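Local coordinates for protein MmeI (Methylophilus methylotrophus, PDB 5HR4) that is a Type IIL restriction-modification enzyme that binds DNA and probably transfers a methyl group from S-adenosyl-L-methionine to the N6 of adenine in DNA, at residues M640-P646 with S771-H777; C690-A696 with M734-I739. All blocks are in the same frame, centred on the assembly; numbering follows the deposited sequence.

Contact 1. Residues M640-P646 with S771-H777; sequences MRYGNKP and SSNATYH. With nucleotides of chain B; nucleotides of chain C.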
loop_
_atom_site.group_PDB
_atom_site.type_symbol
_atom_site.label_atom_id
_atom_site.label_comp_id
_atom_site.label_asym_id
_atom_site.label_seq_id
_atom_site.Cartn_x
_atom_site.Cartn_y
_atom_site.Cartn_z
ATOM N N MET A 640 15.069 -27.220 10.457
ATOM C CA MET A 640 14.841 -26.052 11.294
ATOM C C MET A 640 13.404 -26.058 11.812
ATOM O O MET A 640 12.490 -26.573 11.159
ATOM C CB MET A 640 15.118 -24.756 10.517
ATOM C CG MET A 640 14.862 -23.473 11.291
ATOM S SD MET A 640 15.371 -22.021 10.370
ATOM C CE MET A 640 17.145 -22.281 10.330
ATOM N N ARG A 641 13.208 -25.459 12.984
ATOM C CA ARG A 641 11.943 -25.527 13.690
ATOM C C ARG A 641 11.466 -24.137 14.093
ATOM O O ARG A 641 12.261 -23.211 14.275
ATOM C CB ARG A 641 12.078 -26.423 14.922
ATOM C CG ARG A 641 12.568 -27.812 14.580
ATOM C CD ARG A 641 11.401 -28.726 14.304
ATOM N NE ARG A 641 10.680 -28.932 15.554
ATOM C CZ ARG A 641 9.510 -29.538 15.671
ATOM N NH1 ARG A 641 8.890 -30.020 14.605
ATOM N NH2 ARG A 641 8.970 -29.654 16.869
ATOM N N TYR A 642 10.146 -24.018 14.241
ATOM C CA TYR A 642 9.472 -22.780 14.617
ATOM C C TYR A 642 9.348 -22.705 16.138
ATOM O O TYR A 642 9.030 -23.703 16.795
ATOM C CB TYR A 642 8.088 -22.746 13.948
ATOM C CG TYR A 642 7.320 -21.434 14.002
ATOM C CD1 TYR A 642 7.891 -20.258 13.543
ATOM C CD2 TYR A 642 6.008 -21.381 14.467
ATOM C CE1 TYR A 642 7.203 -19.060 13.569
ATOM C CE2 TYR A 642 5.310 -20.183 14.504
ATOM C CZ TYR A 642 5.911 -19.022 14.045
ATOM O OH TYR A 642 5.244 -17.800 14.049
ATOM N N GLY A 643 9.593 -21.523 16.697
ATOM C CA GLY A 643 9.503 -21.341 18.137
ATOM C C GLY A 643 8.097 -21.595 18.675
ATOM O O GLY A 643 7.106 -21.641 17.939
ATOM N N ASN A 644 8.023 -21.759 20.006
ATOM C CA ASN A 644 6.758 -22.047 20.679
ATOM C C ASN A 644 5.854 -20.820 20.681
ATOM O O ASN A 644 6.285 -19.723 21.044
ATOM C CB ASN A 644 6.992 -22.502 22.127
ATOM C CG ASN A 644 8.251 -23.330 22.296
ATOM O OD1 ASN A 644 8.252 -24.548 22.093
ATOM N ND2 ASN A 644 9.335 -22.669 22.681
ATOM N N LYS A 645 4.582 -21.019 20.321
ATOM C CA LYS A 645 3.590 -19.955 20.206
ATOM C C LYS A 645 2.604 -20.054 21.358
ATOM O O LYS A 645 1.925 -21.083 21.500
ATOM C CB LYS A 645 2.866 -20.063 18.865
ATOM C CG LYS A 645 1.672 -19.173 18.690
ATOM C CD LYS A 645 1.161 -19.246 17.242
ATOM C CE LYS A 645 -0.259 -18.660 17.142
ATOM N NZ LYS A 645 -0.879 -18.669 15.785
ATOM N N PRO A 646 2.495 -19.033 22.203
ATOM C CA PRO A 646 1.751 -19.197 23.467
ATOM C C PRO A 646 0.239 -19.027 23.360
ATOM O O PRO A 646 -0.515 -19.738 24.040
ATOM C CB PRO A 646 2.355 -18.103 24.354
ATOM C CG PRO A 646 2.795 -17.040 23.360
ATOM C CD PRO A 646 3.351 -17.833 22.209
ATOM N N SER A 771 11.972 -20.691 23.711
ATOM C CA SER A 771 12.022 -19.728 22.606
ATOM C C SER A 771 10.626 -19.481 22.037
ATOM O O SER A 771 9.880 -20.430 21.777
ATOM C CB SER A 771 12.960 -20.204 21.494
ATOM O OG SER A 771 12.780 -21.585 21.215
ATOM N N SER A 772 10.284 -18.207 21.842
ATOM C CA SER A 772 8.962 -17.783 21.387
ATOM C C SER A 772 8.825 -17.970 19.874
ATOM O O SER A 772 9.805 -18.219 19.162
ATOM C CB SER A 772 8.718 -16.328 21.811
ATOM O OG SER A 772 8.188 -15.513 20.789
ATOM N N ASN A 773 7.582 -17.863 19.370
ATOM C CA ASN A 773 7.400 -18.058 17.926
ATOM C C ASN A 773 7.945 -16.897 17.101
ATOM O O ASN A 773 7.915 -16.979 15.868
ATOM C CB ASN A 773 5.924 -18.336 17.543
ATOM C CG ASN A 773 4.941 -17.238 17.974
ATOM O OD1 ASN A 773 4.877 -16.863 19.141
ATOM N ND2 ASN A 773 4.145 -16.753 17.026
ATOM N N ALA A 774 8.461 -15.844 17.737
ATOM C CA ALA A 774 9.188 -14.770 17.073
ATOM C C ALA A 774 10.600 -15.159 16.712
ATOM O O ALA A 774 11.424 -14.274 16.489
ATOM C CB ALA A 774 9.224 -13.519 17.956
ATOM N N THR A 775 10.906 -16.452 16.674
ATOM C CA THR A 775 12.254 -16.941 16.423
ATOM C C THR A 775 12.138 -18.278 15.717
ATOM O O THR A 775 11.097 -18.929 15.767
ATOM C CB THR A 775 13.050 -17.155 17.721
ATOM O OG1 THR A 775 12.481 -18.268 18.439
ATOM C CG2 THR A 775 13.045 -15.908 18.618
ATOM N N TYR A 776 13.226 -18.705 15.094
ATOM C CA TYR A 776 13.368 -20.074 14.616
ATOM C C TYR A 776 14.544 -20.697 15.350
ATOM O O TYR A 776 15.293 -20.001 16.037
ATOM C CB TYR A 776 13.589 -20.123 13.091
ATOM C CG TYR A 776 12.341 -19.831 12.298
ATOM C CD1 TYR A 776 11.856 -18.532 12.192
ATOM C CD2 TYR A 776 11.621 -20.856 11.684
ATOM C CE1 TYR A 776 10.700 -18.253 11.486
ATOM C CE2 TYR A 776 10.463 -20.589 10.969
ATOM C CZ TYR A 776 10.009 -19.281 10.869
ATOM O OH TYR A 776 8.858 -18.993 10.152
ATOM N N HIS A 777 14.722 -22.010 15.201
ATOM C CA HIS A 777 15.873 -22.639 15.844
ATOM C C HIS A 777 16.186 -23.996 15.224
ATOM O O HIS A 777 15.308 -24.680 14.684
ATOM C CB HIS A 777 15.665 -22.797 17.345
ATOM C CG HIS A 777 14.555 -23.731 17.709
ATOM N ND1 HIS A 777 13.229 -23.347 17.696
ATOM C CD2 HIS A 777 14.571 -25.026 18.111
ATOM C CE1 HIS A 777 12.478 -24.369 18.073
ATOM N NE2 HIS A 777 13.267 -25.399 18.328
ATOM P P DT B 3 6.977 -24.862 10.232
ATOM O OP1 DT B 3 7.314 -24.487 8.835
ATOM O OP2 DT B 3 7.889 -25.825 10.878
ATOM O "O5'" DT B 3 6.786 -23.547 11.153
ATOM C "C5'" DT B 3 6.597 -22.225 10.583
ATOM C "C4'" DT B 3 5.362 -22.137 9.706
ATOM O "O4'" DT B 3 4.161 -22.468 10.475
ATOM C "C3'" DT B 3 5.098 -20.742 9.120
ATOM O "O3'" DT B 3 4.562 -20.861 7.810
ATOM C "C2'" DT B 3 4.039 -20.195 10.077
ATOM C "C1'" DT B 3 3.207 -21.444 10.270
ATOM N N1 DT B 3 2.299 -21.394 11.428
ATOM C C2 DT B 3 1.034 -20.875 11.273
ATOM O O2 DT B 3 0.623 -20.426 10.225
ATOM N N3 DT B 3 0.264 -20.893 12.404
ATOM C C4 DT B 3 0.615 -21.391 13.651
ATOM O O4 DT B 3 -0.152 -21.364 14.611
ATOM C C5 DT B 3 1.949 -21.931 13.742
ATOM C C7 DT B 3 2.452 -22.481 15.040
ATOM C C6 DT B 3 2.718 -21.909 12.637
ATOM P P DG C 9 -1.032 -13.513 22.018
ATOM O OP1 DG C 9 -1.943 -12.986 23.047
ATOM O OP2 DG C 9 -0.028 -14.580 22.229
ATOM O "O5'" DG C 9 -1.884 -13.923 20.737
ATOM C "C5'" DG C 9 -2.956 -13.127 20.352
ATOM C "C4'" DG C 9 -3.366 -13.457 18.943
ATOM O "O4'" DG C 9 -2.226 -13.344 18.045
ATOM C "C3'" DG C 9 -3.886 -14.873 18.738
ATOM O "O3'" DG C 9 -4.824 -14.827 17.706
ATOM C "C2'" DG C 9 -2.640 -15.602 18.274
ATOM C "C1'" DG C 9 -2.122 -14.548 17.328
ATOM N N9 DG C 9 -0.757 -14.748 16.913
ATOM C C8 DG C 9 0.275 -15.321 17.628
ATOM N N7 DG C 9 1.381 -15.382 16.962
ATOM C C5 DG C 9 1.060 -14.795 15.729
ATOM C C6 DG C 9 1.852 -14.554 14.580
ATOM O O6 DG C 9 3.042 -14.823 14.398
ATOM N N1 DG C 9 1.111 -13.951 13.568
ATOM C C2 DG C 9 -0.214 -13.603 13.663
ATOM N N2 DG C 9 -0.769 -13.018 12.603
ATOM N N3 DG C 9 -0.944 -13.818 14.719
ATOM C C4 DG C 9 -0.251 -14.410 15.706
ATOM P P DG C 10 -6.041 -15.863 17.642
ATOM O OP1 DG C 10 -6.904 -15.633 18.827
ATOM O OP2 DG C 10 -5.534 -17.242 17.462
ATOM O "O5'" DG C 10 -6.733 -15.414 16.268
ATOM C "C5'" DG C 10 -6.642 -14.043 15.831
ATOM C "C4'" DG C 10 -6.677 -13.920 14.303
ATOM O "O4'" DG C 10 -5.347 -14.114 13.766
ATOM C "C3'" DG C 10 -7.561 -14.924 13.566
ATOM O "O3'" DG C 10 -7.994 -14.343 12.373
ATOM C "C2'" DG C 10 -6.589 -16.062 13.284
ATOM C "C1'" DG C 10 -5.325 -15.283 12.956
ATOM N N9 DG C 10 -4.092 -16.011 13.228
ATOM C C8 DG C 10 -3.793 -16.740 14.345
ATOM N N7 DG C 10 -2.598 -17.271 14.318
ATOM C C5 DG C 10 -2.075 -16.865 13.097
ATOM C C6 DG C 10 -0.806 -17.124 12.515
ATOM O O6 DG C 10 0.130 -17.807 12.987
ATOM N N1 DG C 10 -0.680 -16.506 11.249
ATOM C C2 DG C 10 -1.664 -15.741 10.650
ATOM N N2 DG C 10 -1.385 -15.245 9.453
ATOM N N3 DG C 10 -2.846 -15.492 11.192
ATOM C C4 DG C 10 -2.985 -16.088 12.413
#
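With CG of Tyr-642 trans to the backbone N (chi1 -169°) and CG of Asn-773 held between its N and carbonyl carbon (chi1 58°), the two side chains run side by side toward the DNA, ring and amide planes 80° apart. Asn-773 ND2 gives one bond to N7 of DG9 of chain C, at 3.1 Å, and a weak one to Tyr-642 OH. That hydroxyl is also hydrogen-bonded to N4 of a cytosine base. An amide suits this place because its NH2 can serve base and phenol together. C5' of DT3 of chain B lies over one face of the Tyr-642 ring, with Asn-773 CA beyond the opposite face; Tyr-642 sets CD1 over a face of Tyr-776, 3.5 Å from Tyr-776 CZ, the two rings meeting obliquely. A leucine in place of Tyr-642 would probably leave Asn-773 ND2 and the cytosine N4 without their phenol partner. Lys-645 lays CB against Asn-773 CG at 3.6 Å, then runs out extended. Its NZ bonds to N7 (2.7 Å) and O6 of DG10 of chain C and to O4 of DT3 of chain B.

Behind, Arg-641 and His-777 form a hydrogen-bonded antiparallel pair, Arg-641 N to His-777 O being 2.8 Å. Arg-641 CB covers one face of the imidazole, while the guanidinium reaches a phosphate. Gly-643 fits where a side chain would strike Ser-772 O. The type I turn 772-775 presents Asn-773, and polar side chains from a small antiparallel sheet and its neighbouring loop and turn meet the major-groove edges of bases, as expected of a target recognition domain.

Contact 2. Residues C690-A696 with M734-I739; sequences CLWLDGA and MKFFYI. With nucleotides of chain B.
Tyr-738 OH donates to OP2 of DA2 of chain B at 2.5 Å, the phosphate oxygen lying at the ring's edge and in its plane, while Phe-736 and Ile-739 meet Trp-692 instead. The indole and Phe-736 form a T-shaped pair: Trp-692 presents its six-membered edge, and CZ3 stands over the centre of the phenyl face, 3.7 Å from Phe-736 CD2. Their planes are 75° apart. CG of Trp-692 is opposite the backbone N (chi1 -175°), which carries the indole across to this ring and to Ile-739, whose CG2 touches CH2 at the indole edge. A broad flat residue suits a place where one edge must serve two neighbours. Cys-690, small enough to fit beside the phenyl rim, brings CB to 4.1 Å from Phe-736 CZ.

Within the target recognition domain, this joins the end of strand 688-691 to the loop ahead of strand 746-750, where Phe-737 and Tyr-738 together pair with the single residue Lys-645, a classic beta bulge. Those two aromatics meet DNA: Phe-737 CE1 lies 3.3 Å from O4 of DT3 of chain B, and Tyr-738 CG packs on that thymine's methyl C7 at 3.6 Å.

Past Trp-692 the chain makes a type II turn from Leu-693 to Ala-696, and Gly-695 takes the positive phi (77°) that glycine tolerates easily. Met-734 crosses Leu-693 at about a right angle, its CB 3.7 Å from Leu-693 CD1, and its thioether bends to bring CE onto Ala-696 CB. Asp-694 sets CB over the rim of one indole face and CG 3.6 Å from Ile-739 CD1. Its OD1 meets the aliphatic part of Lys-735 at CD, the ammonium group lying farther off.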
loop_
_atom_site.group_PDB
_atom_site.type_symbol
_atom_site.label_atom_id
_atom_site.label_comp_id
_atom_site.label_asym_id
_atom_site.label_seq_id
_atom_site.Cartn_x
_atom_site.Cartn_y
_atom_site.Cartn_z
ATOM N N CYS A 690 8.521 -17.200 31.378
ATOM C CA CYS A 690 7.223 -17.822 31.187
ATOM C C CYS A 690 6.974 -18.897 32.238
ATOM O O CYS A 690 7.913 -19.515 32.745
ATOM C CB CYS A 690 7.097 -18.445 29.793
ATOM S SG CYS A 690 8.184 -19.874 29.457
ATOM N N LEU A 691 5.690 -19.097 32.569
ATOM C CA LEU A 691 5.215 -20.288 33.269
ATOM C C LEU A 691 5.191 -21.445 32.285
ATOM O O LEU A 691 4.353 -21.465 31.381
ATOM C CB LEU A 691 3.812 -20.067 33.816
ATOM C CG LEU A 691 3.623 -19.827 35.312
ATOM C CD1 LEU A 691 4.547 -20.700 36.137
ATOM C CD2 LEU A 691 3.926 -18.402 35.564
ATOM N N TRP A 692 6.082 -22.425 32.452
ATOM C CA TRP A 692 6.183 -23.540 31.505
ATOM C C TRP A 692 5.564 -24.783 32.141
ATOM O O TRP A 692 6.180 -25.439 32.987
ATOM C CB TRP A 692 7.625 -23.780 31.078
ATOM C CG TRP A 692 7.744 -24.825 30.030
ATOM C CD1 TRP A 692 8.203 -26.100 30.189
ATOM C CD2 TRP A 692 7.379 -24.697 28.654
ATOM N NE1 TRP A 692 8.158 -26.776 28.993
ATOM C CE2 TRP A 692 7.653 -25.935 28.032
ATOM C CE3 TRP A 692 6.862 -23.651 27.881
ATOM C CZ2 TRP A 692 7.420 -26.156 26.675
ATOM C CZ3 TRP A 692 6.633 -23.871 26.530
ATOM C CH2 TRP A 692 6.913 -25.117 25.943
ATOM N N LEU A 693 4.353 -25.127 31.692
ATOM C CA LEU A 693 3.529 -26.156 32.315
ATOM C C LEU A 693 3.401 -27.432 31.498
ATOM O O LEU A 693 2.725 -28.363 31.952
ATOM C CB LEU A 693 2.140 -25.592 32.601
ATOM C CG LEU A 693 2.253 -24.323 33.440
ATOM C CD1 LEU A 693 0.943 -23.592 33.492
ATOM C CD2 LEU A 693 2.729 -24.682 34.836
ATOM N N ASP A 694 4.027 -27.512 30.318
ATOM C CA ASP A 694 4.077 -28.764 29.568
ATOM C C ASP A 694 4.620 -29.873 30.464
ATOM O O ASP A 694 5.791 -29.846 30.865
ATOM C CB ASP A 694 4.933 -28.624 28.300
ATOM C CG ASP A 694 4.737 -29.788 27.321
ATOM O OD1 ASP A 694 3.577 -30.210 27.099
ATOM O OD2 ASP A 694 5.745 -30.279 26.770
ATOM N N GLY A 695 3.756 -30.824 30.811
ATOM C CA GLY A 695 4.141 -31.928 31.663
ATOM C C GLY A 695 4.229 -31.553 33.127
ATOM O O GLY A 695 5.172 -31.947 33.825
ATOM N N ALA A 696 3.263 -30.779 33.611
ATOM C CA ALA A 696 3.224 -30.439 35.021
ATOM C C ALA A 696 2.405 -31.482 35.768
ATOM O O ALA A 696 1.388 -31.971 35.259
ATOM C CB ALA A 696 2.635 -29.047 35.234
ATOM N N MET A 734 -3.126 -25.073 29.996
ATOM C CA MET A 734 -1.845 -24.835 30.647
ATOM C C MET A 734 -0.663 -25.063 29.722
ATOM O O MET A 734 0.475 -24.825 30.120
ATOM C CB MET A 734 -1.698 -25.686 31.916
ATOM C CG MET A 734 -2.244 -27.074 31.875
ATOM S SD MET A 734 -1.981 -27.787 33.515
ATOM C CE MET A 734 -0.511 -28.771 33.254
ATOM N N LYS A 735 -0.909 -25.498 28.498
ATOM C CA LYS A 735 0.127 -25.754 27.525
ATOM C C LYS A 735 0.066 -24.664 26.470
ATOM O O LYS A 735 -1.018 -24.182 26.132
ATOM C CB LYS A 735 -0.050 -27.135 26.884
ATOM C CG LYS A 735 0.292 -28.288 27.813
ATOM C CD LYS A 735 0.049 -29.646 27.168
ATOM C CE LYS A 735 -0.114 -30.731 28.243
ATOM N NZ LYS A 735 -1.333 -30.558 29.114
ATOM N N PHE A 736 1.238 -24.259 25.977
ATOM C CA PHE A 736 1.290 -23.314 24.875
ATOM C C PHE A 736 0.460 -23.854 23.717
ATOM O O PHE A 736 0.284 -25.067 23.566
ATOM C CB PHE A 736 2.745 -23.072 24.418
ATOM C CG PHE A 736 3.516 -22.052 25.242
ATOM C CD1 PHE A 736 3.151 -21.740 26.541
ATOM C CD2 PHE A 736 4.627 -21.408 24.698
ATOM C CE1 PHE A 736 3.872 -20.811 27.287
ATOM C CE2 PHE A 736 5.361 -20.472 25.440
ATOM C CZ PHE A 736 4.972 -20.172 26.736
ATOM N N PHE A 737 -0.046 -22.938 22.892
ATOM C CA PHE A 737 -0.826 -23.329 21.725
ATOM C C PHE A 737 -0.024 -24.211 20.773
ATOM O O PHE A 737 -0.502 -25.260 20.339
ATOM C CB PHE A 737 -1.334 -22.082 21.017
ATOM C CG PHE A 737 -1.956 -22.355 19.692
ATOM C CD1 PHE A 737 -1.231 -22.182 18.530
ATOM C CD2 PHE A 737 -3.280 -22.753 19.600
ATOM C CE1 PHE A 737 -1.808 -22.414 17.301
ATOM C CE2 PHE A 737 -3.874 -22.996 18.360
ATOM C CZ PHE A 737 -3.139 -22.822 17.213
ATOM N N TYR A 738 1.178 -23.783 20.385
ATOM C CA TYR A 738 2.087 -24.648 19.645
ATOM C C TYR A 738 3.369 -24.800 20.446
ATOM O O TYR A 738 3.929 -23.806 20.916
ATOM C CB TYR A 738 2.386 -24.104 18.252
ATOM C CG TYR A 738 3.364 -24.954 17.455
ATOM C CD1 TYR A 738 3.020 -26.234 17.036
ATOM C CD2 TYR A 738 4.631 -24.465 17.111
ATOM C CE1 TYR A 738 3.909 -27.014 16.300
ATOM C CE2 TYR A 738 5.539 -25.237 16.371
ATOM C CZ TYR A 738 5.164 -26.505 15.965
ATOM O OH TYR A 738 6.037 -27.287 15.246
ATOM N N ILE A 739 3.808 -26.045 20.621
ATOM C CA ILE A 739 4.973 -26.383 21.430
ATOM C C ILE A 739 5.972 -27.094 20.530
ATOM O O ILE A 739 5.615 -28.041 19.816
ATOM C CB ILE A 739 4.611 -27.263 22.647
ATOM C CG1 ILE A 739 3.783 -26.482 23.672
ATOM C CG2 ILE A 739 5.855 -27.770 23.334
ATOM C CD1 ILE A 739 3.623 -27.205 25.005
ATOM P P DA B 2 5.148 -30.201 13.610
ATOM O OP1 DA B 2 5.786 -31.212 12.734
ATOM O OP2 DA B 2 5.881 -29.746 14.817
ATOM O "O5'" DA B 2 4.748 -28.853 12.806
ATOM C "C5'" DA B 2 4.462 -28.890 11.391
ATOM C "C4'" DA B 2 4.212 -27.489 10.815
ATOM O "O4'" DA B 2 2.839 -27.070 11.049
ATOM C "C3'" DA B 2 5.097 -26.348 11.356
ATOM O "O3'" DA B 2 5.517 -25.538 10.256
ATOM C "C2'" DA B 2 4.128 -25.580 12.260
ATOM C "C1'" DA B 2 2.861 -25.717 11.438
ATOM N N9 DA B 2 1.611 -25.385 12.131
ATOM C C8 DA B 2 1.264 -25.657 13.428
ATOM N N7 DA B 2 0.063 -25.232 13.749
ATOM C C5 DA B 2 -0.412 -24.651 12.573
ATOM C C6 DA B 2 -1.631 -24.011 12.232
ATOM N N6 DA B 2 -2.643 -23.843 13.081
ATOM N N1 DA B 2 -1.766 -23.549 10.976
ATOM C C2 DA B 2 -0.760 -23.710 10.123
ATOM N N3 DA B 2 0.417 -24.289 10.321
ATOM C C4 DA B 2 0.529 -24.741 11.578
ATOM P P DT B 3 6.977 -24.862 10.232
ATOM O OP1 DT B 3 7.314 -24.487 8.835
ATOM O OP2 DT B 3 7.889 -25.825 10.878
ATOM O "O5'" DT B 3 6.786 -23.547 11.153
ATOM C "C5'" DT B 3 6.597 -22.225 10.583
ATOM C "C4'" DT B 3 5.362 -22.137 9.706
ATOM O "O4'" DT B 3 4.161 -22.468 10.475
ATOM C "C3'" DT B 3 5.098 -20.742 9.120
ATOM O "O3'" DT B 3 4.562 -20.861 7.810
ATOM C "C2'" DT B 3 4.039 -20.195 10.077
ATOM C "C1'" DT B 3 3.207 -21.444 10.270
ATOM N N1 DT B 3 2.299 -21.394 11.428
ATOM C C2 DT B 3 1.034 -20.875 11.273
ATOM O O2 DT B 3 0.623 -20.426 10.225
ATOM N N3 DT B 3 0.264 -20.893 12.404
ATOM C C4 DT B 3 0.615 -21.391 13.651
ATOM O O4 DT B 3 -0.152 -21.364 14.611
ATOM C C5 DT B 3 1.949 -21.931 13.742
ATOM C C7 DT B 3 2.452 -22.481 15.040
ATOM C C6 DT B 3 2.718 -21.909 12.637
ATOM P P DT B 1 1.405 -30.009 19.218
ATOM O OP1 DT B 1 2.635 -29.499 19.876
ATOM O OP2 DT B 1 0.481 -30.934 19.929
ATOM O "O5'" DT B 1 1.805 -30.647 17.795
ATOM C "C5'" DT B 1 1.224 -30.127 16.597
ATOM C "C4'" DT B 1 1.711 -30.870 15.360
ATOM O "O4'" DT B 1 0.575 -31.262 14.552
ATOM C "C3'" DT B 1 2.628 -30.061 14.449
ATOM O "O3'" DT B 1 3.735 -30.866 14.019
ATOM C "C2'" DT B 1 1.735 -29.626 13.268
ATOM C "C1'" DT B 1 0.418 -30.383 13.453
ATOM N N1 DT B 1 -0.786 -29.481 13.699
ATOM C C2 DT B 1 -1.207 -28.599 12.713
ATOM O O2 DT B 1 -0.656 -28.481 11.626
ATOM N N3 DT B 1 -2.306 -27.844 13.054
ATOM C C4 DT B 1 -3.013 -27.883 14.252
ATOM O O4 DT B 1 -3.987 -27.165 14.470
ATOM C C5 DT B 1 -2.523 -28.826 15.228
ATOM C C7 DT B 1 -3.205 -28.957 16.556
ATOM C C6 DT B 1 -1.457 -29.570 14.906
#

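Contacts 1 and 2 both belong to the target recognition domain, their centres 14 Å apart, and they share a seam: Lys-645 N and Tyr-738 O, 2.9 Å apart, probably form a hydrogen bond, and Phe-736 CB packs on Lys-645 O. Contact 1 is the more deeply buried, with the DNA itself completing its cover; contact 2 is only partly buried. Their chemistry differs accordingly. Residues 640-646 and 771-777 are tied by backbone hydrogen bonds, whereas 690-696 and 734-739 share none and cohere through apolar and aromatic side chains. Both border on chain B at DT3, and contact 1 also hydrogen-bonds to guanines of chain C.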